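PDB 5GZT: chitinase from Paenibacillus sp. FPU-7, which probably cleaves the beta-1,4 linkages of chitin and chitodextrins internally, as an endochitinase of glycoside hydrolase family 18. Local coordinates for residues Val656-Tyr666 against Ser755-Gly763; Val692-Gly700 against Asp730-Val738. All coordinates share one frame; numbering follows the deposited sequence.

How the contacts relate
Following the chain from its N terminus, residues 656-666 are the first of the four segments to be reached, and their strand 660-662 forms one outer strand of a four-stranded mixed sheet. The chain reaches strand 692-695 at the other side of that sheet, and returns through strand 732-738 to close contact 2. Strand 754-759 follows directly and pairs with strand 660-662, so contact 1 closes a longer loop in which contact 2 is nested. The two contacts, with centres about 12 Å apart, meet where strand 732-738 lies beside 754-759: Val734 N probably bonds to Val756 O. Together they span the sheet of the immunoglobulin-like domain between the two family 18 glycoside hydrolase domains.

Contact 1. Residues Val656-Tyr666 against Ser755-Gly763; sequences VYAGTVTMATY and SVTIMPKFG
Strand 660-662 runs parallel to strand 755-759, held by four backbone hydrogen bonds in the staggered pattern of parallel pairing. Gly659 O accepts from Thr757 N, Thr757 O is used by Val661 N, Val661 O by Met759 N, and Met759 O by Met663 N; the last is almost straight (2.8 Å, N-H...O 176°).

Apolar contacts flank this seam. On the face of Thr660 and Met759, the threonine methyl CG2 touches Met759 CG at 3.5 Å; OG1 turns elsewhere, to Lys1104 O. On the face of Val661 and Ile758, Met663 CG comes within 4.1 Å of Ile758 CG2. Strand 668-678 covers this side, Leu669 against Met663 and Phe674 against Val661.

Past the strands, the type I turn from Pro760 to Gly763 carries Lys761 to the ring of Tyr666. With its chain extended beyond CG, the lysine lays CE over the ring centre and NZ 3.8 Å from the centroid of the Tyr666 ring, a cation-pi contact. One water joins Lys761 NZ to Tyr666 N, and another links Lys761 N to Thr665 O. A serine in place of Tyr666 would probably leave the lysine ammonium without its aromatic partner and its methylenes freer to move. The chemistry thus passes from a regular backbone seam to a solvated end where the ring and one water hold the lysine's end and a second water holds its backbone.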
loop_
_atom_site.group_PDB
_atom_site.type_symbol
_atom_site.label_atom_id
_atom_site.label_comp_id
_atom_site.label_asym_id
_atom_site.label_seq_id
_atom_site.Cartn_x
_atom_site.Cartn_y
_atom_site.Cartn_z
ATOM N N VAL B 656 -23.232 17.341 4.051
ATOM C CA VAL B 656 -23.941 18.264 4.874
ATOM C C VAL B 656 -24.076 17.687 6.304
ATOM O O VAL B 656 -24.353 16.516 6.510
ATOM C CB VAL B 656 -25.365 18.439 4.290
ATOM C CG1 VAL B 656 -26.198 19.333 5.235
ATOM C CG2 VAL B 656 -25.285 19.061 2.917
ATOM N N TYR B 657 -23.933 18.538 7.307
ATOM C CA TYR B 657 -24.103 18.101 8.664
ATOM C C TYR B 657 -25.331 18.825 9.253
ATOM O O TYR B 657 -26.104 18.231 9.995
ATOM C CB TYR B 657 -22.862 18.542 9.458
ATOM C CG TYR B 657 -22.956 18.208 10.926
ATOM C CD1 TYR B 657 -22.644 16.946 11.393
ATOM C CD2 TYR B 657 -23.281 19.164 11.801
ATOM C CE1 TYR B 657 -22.739 16.626 12.752
ATOM C CE2 TYR B 657 -23.438 18.889 13.116
ATOM C CZ TYR B 657 -23.144 17.638 13.592
ATOM O OH TYR B 657 -23.263 17.547 14.967
ATOM N N ALA B 658 -25.493 20.088 8.927
ATOM C CA ALA B 658 -26.656 20.896 9.298
ATOM C C ALA B 658 -27.171 21.617 8.048
ATOM O O ALA B 658 -26.542 22.540 7.562
ATOM C CB ALA B 658 -26.332 21.913 10.377
ATOM N N GLY B 659 -28.273 21.151 7.498
ATOM C CA GLY B 659 -28.738 21.667 6.208
ATOM C C GLY B 659 -30.099 22.324 6.184
ATOM O O GLY B 659 -30.614 22.674 5.047
ATOM N N THR B 660 -30.611 22.669 7.368
ATOM C CA THR B 660 -31.931 23.325 7.461
ATOM C C THR B 660 -31.928 24.537 8.387
ATOM O O THR B 660 -31.373 24.507 9.484
ATOM C CB THR B 660 -32.960 22.381 8.026
ATOM O OG1 THR B 660 -33.135 21.251 7.197
ATOM C CG2 THR B 660 -34.305 23.089 8.110
ATOM N N VAL B 661 -32.457 25.636 7.891
ATOM C CA VAL B 661 -32.861 26.769 8.677
ATOM C C VAL B 661 -34.346 26.989 8.350
ATOM O O VAL B 661 -34.704 27.044 7.146
ATOM C CB VAL B 661 -32.067 28.003 8.389
ATOM C CG1 VAL B 661 -32.618 29.179 9.179
ATOM C CG2 VAL B 661 -30.584 27.785 8.719
ATOM N N THR B 662 -35.191 27.000 9.376
ATOM C CA THR B 662 -36.650 27.045 9.190
ATOM C C THR B 662 -37.249 28.431 9.558
ATOM O O THR B 662 -36.979 28.983 10.649
ATOM C CB THR B 662 -37.294 26.017 10.068
ATOM O OG1 THR B 662 -36.740 24.749 9.788
ATOM C CG2 THR B 662 -38.833 25.974 9.797
ATOM N N MET B 663 -38.068 28.960 8.644
ATOM C CA MET B 663 -38.778 30.221 8.819
ATOM C C MET B 663 -39.618 30.123 10.082
ATOM O O MET B 663 -40.176 29.086 10.377
ATOM C CB MET B 663 -39.686 30.531 7.619
ATOM C CG MET B 663 -38.948 30.712 6.259
ATOM S SD MET B 663 -38.100 32.263 6.236
ATOM C CE MET B 663 -39.389 33.491 6.444
ATOM N N ALA B 664 -39.684 31.197 10.850
ATOM C CA ALA B 664 -40.586 31.222 12.047
ATOM C C ALA B 664 -41.978 31.667 11.643
ATOM O O ALA B 664 -42.926 31.252 12.227
ATOM C CB ALA B 664 -40.007 32.266 13.007
ATOM N N THR B 665 -42.115 32.552 10.654
ATOM C CA THR B 665 -43.459 32.961 10.157
ATOM C C THR B 665 -43.369 32.956 8.632
ATOM O O THR B 665 -42.395 32.454 8.082
ATOM C CB THR B 665 -43.879 34.363 10.615
ATOM O OG1 THR B 665 -43.019 35.333 10.051
ATOM C CG2 THR B 665 -43.906 34.482 12.211
ATOM N N TYR B 666 -44.371 33.475 7.944
ATOM C CA TYR B 666 -44.249 33.613 6.507
ATOM C C TYR B 666 -43.097 34.501 6.141
ATOM O O TYR B 666 -42.572 34.343 5.076
ATOM C CB TYR B 666 -45.567 34.124 5.860
ATOM C CG TYR B 666 -46.624 33.046 5.597
ATOM C CD1 TYR B 666 -46.261 31.884 5.004
ATOM C CD2 TYR B 666 -47.954 33.195 5.970
ATOM C CE1 TYR B 666 -47.157 30.856 4.770
ATOM C CE2 TYR B 666 -48.909 32.187 5.668
ATOM C CZ TYR B 666 -48.478 31.005 5.097
ATOM O OH TYR B 666 -49.253 29.895 4.763
ATOM N N SER B 755 -26.260 21.805 -2.085
ATOM C CA SER B 755 -27.592 22.215 -1.702
ATOM C C SER B 755 -27.920 22.031 -0.186
ATOM O O SER B 755 -27.760 20.954 0.376
ATOM C CB SER B 755 -28.554 21.287 -2.461
ATOM O OG SER B 755 -29.924 21.626 -2.177
ATOM N N VAL B 756 -28.370 23.110 0.442
ATOM C CA VAL B 756 -28.995 23.094 1.765
ATOM C C VAL B 756 -30.318 23.952 1.605
ATOM O O VAL B 756 -30.625 24.421 0.465
ATOM C CB VAL B 756 -28.079 23.654 2.837
ATOM C CG1 VAL B 756 -26.895 22.673 2.994
ATOM C CG2 VAL B 756 -27.551 24.974 2.427
ATOM N N THR B 757 -31.074 24.063 2.682
ATOM C CA THR B 757 -32.465 24.469 2.643
ATOM C C THR B 757 -32.870 25.464 3.710
ATOM O O THR B 757 -32.634 25.233 4.898
ATOM C CB THR B 757 -33.282 23.245 2.724
ATOM O OG1 THR B 757 -32.862 22.336 1.698
ATOM C CG2 THR B 757 -34.702 23.514 2.592
ATOM N N ILE B 758 -33.540 26.532 3.251
ATOM C CA ILE B 758 -34.457 27.302 4.075
ATOM C C ILE B 758 -35.846 26.731 3.972
ATOM O O ILE B 758 -36.439 26.824 2.892
ATOM C CB ILE B 758 -34.416 28.745 3.712
ATOM C CG1 ILE B 758 -33.058 29.317 4.055
ATOM C CG2 ILE B 758 -35.467 29.547 4.482
ATOM C CD1 ILE B 758 -32.809 30.747 3.537
ATOM N N MET B 759 -36.369 26.159 5.074
ATOM C CA MET B 759 -37.674 25.530 5.114
ATOM C C MET B 759 -38.744 26.551 5.442
ATOM O O MET B 759 -38.542 27.488 6.270
ATOM C CB MET B 759 -37.732 24.396 6.106
ATOM C CG MET B 759 -36.857 23.220 5.699
ATOM S SD MET B 759 -37.681 22.175 4.391
ATOM C CE MET B 759 -39.215 21.883 5.092
ATOM N N PRO B 760 -39.866 26.493 4.732
ATOM C CA PRO B 760 -41.022 27.379 5.124
ATOM C C PRO B 760 -41.622 26.947 6.493
ATOM O O PRO B 760 -41.296 25.889 7.024
ATOM C CB PRO B 760 -42.032 27.117 3.993
ATOM C CG PRO B 760 -41.815 25.680 3.669
ATOM C CD PRO B 760 -40.300 25.433 3.801
ATOM N N LYS B 761 -42.464 27.789 7.086
ATOM C CA LYS B 761 -42.749 27.768 8.484
ATOM C C LYS B 761 -43.440 26.505 8.941
ATOM O O LYS B 761 -43.289 26.177 10.101
ATOM C CB LYS B 761 -43.561 28.974 8.877
ATOM C CG LYS B 761 -44.979 28.991 8.284
ATOM C CD LYS B 761 -45.823 30.063 8.976
ATOM C CE LYS B 761 -47.258 30.054 8.461
ATOM N NZ LYS B 761 -47.985 31.222 8.995
ATOM N N PHE B 762 -44.121 25.750 8.050
ATOM C CA PHE B 762 -44.749 24.530 8.496
ATOM C C PHE B 762 -43.832 23.345 8.504
ATOM O O PHE B 762 -44.235 22.265 8.940
ATOM C CB PHE B 762 -46.081 24.201 7.725
ATOM C CG PHE B 762 -47.189 25.207 7.978
ATOM C CD1 PHE B 762 -47.623 25.457 9.287
ATOM C CD2 PHE B 762 -47.805 25.883 6.918
ATOM C CE1 PHE B 762 -48.669 26.364 9.540
ATOM C CE2 PHE B 762 -48.829 26.802 7.166
ATOM C CZ PHE B 762 -49.270 27.047 8.490
ATOM N N GLY B 763 -42.580 23.515 8.049
ATOM C CA GLY B 763 -41.631 22.434 8.200
ATOM C C GLY B 763 -41.734 21.305 7.169
ATOM O O GLY B 763 -42.170 21.514 6.023
HETATM O O HOH W 1 -41.714 27.599 11.957
HETATM O O HOH W 2 -42.517 30.486 5.833
HETATM O O HOH W 3 -46.970 33.841 9.203
#

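Contact 2. Residues Val692-Gly700 against Asp730-Val738. With FMT (formic acid), chain J.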
loop_
_atom_site.group_PDB
_atom_site.type_symbol
_atom_site.label_atom_id
_atom_site.label_comp_id
_atom_site.label_asym_id
_atom_site.label_seq_id
_atom_site.Cartn_x
_atom_site.Cartn_y
_atom_site.Cartn_z
ATOM N N VAL B 692 -15.642 30.997 -0.228
ATOM C CA VAL B 692 -16.919 30.325 -0.326
ATOM C C VAL B 692 -17.927 31.258 -1.021
ATOM O O VAL B 692 -18.039 32.454 -0.608
ATOM C CB VAL B 692 -17.465 29.993 1.085
ATOM C CG1 VAL B 692 -18.832 29.316 1.003
ATOM C CG2 VAL B 692 -16.540 29.011 1.811
ATOM N N THR B 693 -18.744 30.720 -1.941
ATOM C CA THR B 693 -19.851 31.533 -2.462
ATOM C C THR B 693 -21.171 30.890 -2.103
ATOM O O THR B 693 -21.334 29.655 -2.227
ATOM C CB THR B 693 -19.804 31.704 -3.995
ATOM O OG1 THR B 693 -20.133 30.463 -4.576
ATOM C CG2 THR B 693 -18.432 32.088 -4.490
ATOM N N VAL B 694 -22.119 31.683 -1.647
ATOM C CA VAL B 694 -23.416 31.185 -1.230
ATOM C C VAL B 694 -24.470 31.906 -2.096
ATOM O O VAL B 694 -24.472 33.111 -2.137
ATOM C CB VAL B 694 -23.683 31.507 0.252
ATOM C CG1 VAL B 694 -25.070 30.932 0.688
ATOM C CG2 VAL B 694 -22.472 31.003 1.126
ATOM N N SER B 695 -25.392 31.169 -2.722
ATOM C CA SER B 695 -26.485 31.817 -3.439
ATOM C C SER B 695 -27.810 31.269 -2.882
ATOM O O SER B 695 -27.884 30.117 -2.379
ATOM C CB SER B 695 -26.407 31.481 -4.907
ATOM O OG SER B 695 -26.746 30.154 -5.007
ATOM N N GLY B 696 -28.821 32.123 -2.939
ATOM C CA GLY B 696 -30.168 31.777 -2.627
ATOM C C GLY B 696 -30.583 32.371 -1.301
ATOM O O GLY B 696 -31.727 32.225 -0.964
ATOM N N ILE B 697 -29.702 33.052 -0.543
ATOM C CA ILE B 697 -30.135 33.628 0.739
ATOM C C ILE B 697 -31.017 34.809 0.338
ATOM O O ILE B 697 -30.630 35.544 -0.536
ATOM C CB ILE B 697 -28.958 34.190 1.535
ATOM C CG1 ILE B 697 -27.917 33.086 1.908
ATOM C CG2 ILE B 697 -29.449 34.914 2.765
ATOM C CD1 ILE B 697 -28.428 32.090 2.898
ATOM N N PRO B 698 -32.194 34.999 0.949
ATOM C CA PRO B 698 -33.107 36.091 0.442
ATOM C C PRO B 698 -32.536 37.478 0.513
ATOM O O PRO B 698 -31.667 37.748 1.322
ATOM C CB PRO B 698 -34.298 36.000 1.393
ATOM C CG PRO B 698 -34.291 34.537 1.811
ATOM C CD PRO B 698 -32.860 34.203 1.980
ATOM N N ALA B 699 -33.050 38.371 -0.329
ATOM C CA ALA B 699 -32.491 39.698 -0.494
ATOM C C ALA B 699 -32.682 40.433 0.834
ATOM O O ALA B 699 -33.748 40.291 1.519
ATOM C CB ALA B 699 -33.218 40.457 -1.627
ATOM N N GLY B 700 -31.606 41.090 1.264
ATOM C CA GLY B 700 -31.654 41.900 2.477
ATOM C C GLY B 700 -31.325 41.064 3.725
ATOM O O GLY B 700 -31.185 41.670 4.796
ATOM N N ASP B 730 -42.827 28.025 0.088
ATOM C CA ASP B 730 -42.115 26.794 -0.260
ATOM C C ASP B 730 -40.633 26.874 0.135
ATOM O O ASP B 730 -40.157 27.920 0.340
ATOM C CB ASP B 730 -42.168 26.610 -1.743
ATOM C CG ASP B 730 -43.549 26.151 -2.185
ATOM O OD1 ASP B 730 -43.968 25.000 -1.846
ATOM O OD2 ASP B 730 -44.159 26.994 -2.788
ATOM N N PRO B 731 -39.923 25.763 0.122
ATOM C CA PRO B 731 -38.508 25.838 0.540
ATOM C C PRO B 731 -37.693 26.690 -0.449
ATOM O O PRO B 731 -38.049 26.763 -1.614
ATOM C CB PRO B 731 -38.072 24.398 0.502
ATOM C CG PRO B 731 -39.255 23.606 0.742
ATOM C CD PRO B 731 -40.364 24.361 -0.011
ATOM N N ILE B 732 -36.629 27.299 0.042
ATOM C CA ILE B 732 -35.671 28.025 -0.722
ATOM C C ILE B 732 -34.394 27.195 -0.807
ATOM O O ILE B 732 -33.832 26.771 0.244
ATOM C CB ILE B 732 -35.396 29.366 -0.062
ATOM C CG1 ILE B 732 -36.714 30.236 0.008
ATOM C CG2 ILE B 732 -34.271 30.085 -0.849
ATOM C CD1 ILE B 732 -36.611 31.439 0.883
ATOM N N ASP B 733 -33.935 26.925 -2.037
ATOM C CA ASP B 733 -32.704 26.184 -2.224
ATOM C C ASP B 733 -31.507 27.124 -2.043
ATOM O O ASP B 733 -31.419 28.148 -2.674
ATOM C CB ASP B 733 -32.669 25.481 -3.612
ATOM C CG ASP B 733 -31.412 24.573 -3.778
ATOM O OD1 ASP B 733 -31.042 23.814 -2.797
ATOM O OD2 ASP B 733 -30.836 24.593 -4.877
ATOM N N VAL B 734 -30.593 26.771 -1.160
ATOM C CA VAL B 734 -29.365 27.524 -0.907
ATOM C C VAL B 734 -28.166 26.709 -1.430
ATOM O O VAL B 734 -28.108 25.524 -1.177
ATOM C CB VAL B 734 -29.222 27.831 0.610
ATOM C CG1 VAL B 734 -27.950 28.623 0.901
ATOM C CG2 VAL B 734 -30.392 28.639 1.066
ATOM N N ARG B 735 -27.276 27.301 -2.229
ATOM C CA ARG B 735 -26.218 26.557 -2.864
ATOM C C ARG B 735 -24.872 27.159 -2.378
ATOM O O ARG B 735 -24.693 28.356 -2.429
ATOM C CB ARG B 735 -26.312 26.662 -4.409
ATOM C CG ARG B 735 -27.513 25.971 -4.998
ATOM C CD ARG B 735 -27.226 24.512 -5.039
ATOM N NE ARG B 735 -28.353 23.731 -5.450
ATOM C CZ ARG B 735 -28.322 22.484 -5.886
ATOM N NH1 ARG B 735 -27.187 21.820 -6.037
ATOM N NH2 ARG B 735 -29.445 21.900 -6.254
ATOM N N VAL B 736 -23.927 26.296 -1.997
ATOM C CA VAL B 736 -22.660 26.680 -1.373
ATOM C C VAL B 736 -21.530 26.117 -2.199
ATOM O O VAL B 736 -21.426 24.924 -2.375
ATOM C CB VAL B 736 -22.543 26.112 0.077
ATOM C CG1 VAL B 736 -21.245 26.599 0.737
ATOM C CG2 VAL B 736 -23.740 26.646 0.876
ATOM N N VAL B 737 -20.699 26.978 -2.769
ATOM C CA VAL B 737 -19.556 26.442 -3.474
ATOM C C VAL B 737 -18.314 26.728 -2.601
ATOM O O VAL B 737 -18.140 27.845 -2.166
ATOM C CB VAL B 737 -19.359 27.152 -4.827
ATOM C CG1 VAL B 737 -18.004 26.791 -5.401
ATOM C CG2 VAL B 737 -20.538 26.814 -5.811
ATOM N N VAL B 738 -17.497 25.699 -2.382
ATOM C CA VAL B 738 -16.242 25.824 -1.673
ATOM C C VAL B 738 -15.134 25.972 -2.693
ATOM O O VAL B 738 -14.852 25.045 -3.478
ATOM C CB VAL B 738 -15.982 24.580 -0.801
ATOM C CG1 VAL B 738 -14.737 24.762 0.057
ATOM C CG2 VAL B 738 -17.134 24.362 0.123
HETATM C C FMT J . -21.053 35.077 -1.996
HETATM O O1 FMT J . -21.061 34.415 -0.920
HETATM O O2 FMT J . -19.941 35.326 -2.765
HETATM O O HOH W 4 -23.057 29.405 -4.612
HETATM O O HOH W 5 -29.594 28.824 -4.951
#
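With OG1 lodged between the backbone N and the carbonyl carbon (chi1 71°), Thr693 lies beside Val737 and brings its hydroxyl to 3.4 Å from Val737 CB. Ser695 takes the same first torsion, which places OG 3.6 Å from Arg735 CB. Each hydroxyl also shares a water with a carbonyl of the partner strand: one water joins Thr693 OG1 to Arg735 O, the other Ser695 OG to Asp733 O.

On the opposite face valine methyls meet in pairs across the strands. Val692 CG1 meets Val736 CG1 at 3.6 Å, and Val694 CG1 meets Val734 CG1 at 3.7 Å. Ile697 CD1 also reaches Val734 CG1, and this face packs on Tyr703, Val705 and Val717 of the facing strands 703-707 and 714-723. Such a valine-rich layer between two sheets fits the beta-sandwich of an immunoglobulin-like domain.

The strands are antiparallel (168° between their directions). Thr693-Val737 and Ser695-Arg735 are hydrogen-bonded pairs, each joined by two backbone N-H...O bonds; Val692-Val738 and Val694-Val736 are non-hydrogen-bonded pairs. Pairing ends at Gly696, where a CB would collide with Asp733 O. Beyond it, Ile732 CG2 touches Gly696 O and Pro698 CG meets Ile732 CD1.

On the outer edge of strand 692-695, Val694 N donates to O1 of a formic acid molecule, probably from the crystallisation liquor, which Tyr703 OH also binds. Along strand 732-738, Arg735 bends at chi2 to set NE 2.7 Å from Asp733 OD2 in a salt bridge; the oxygen's syn lone pair receives it in the guanidinium plane. Ser755 OG takes the other carboxylate oxygen, OD1, while Pro753 O and Gly1009 O accept from the arginine's NH1 and NH2.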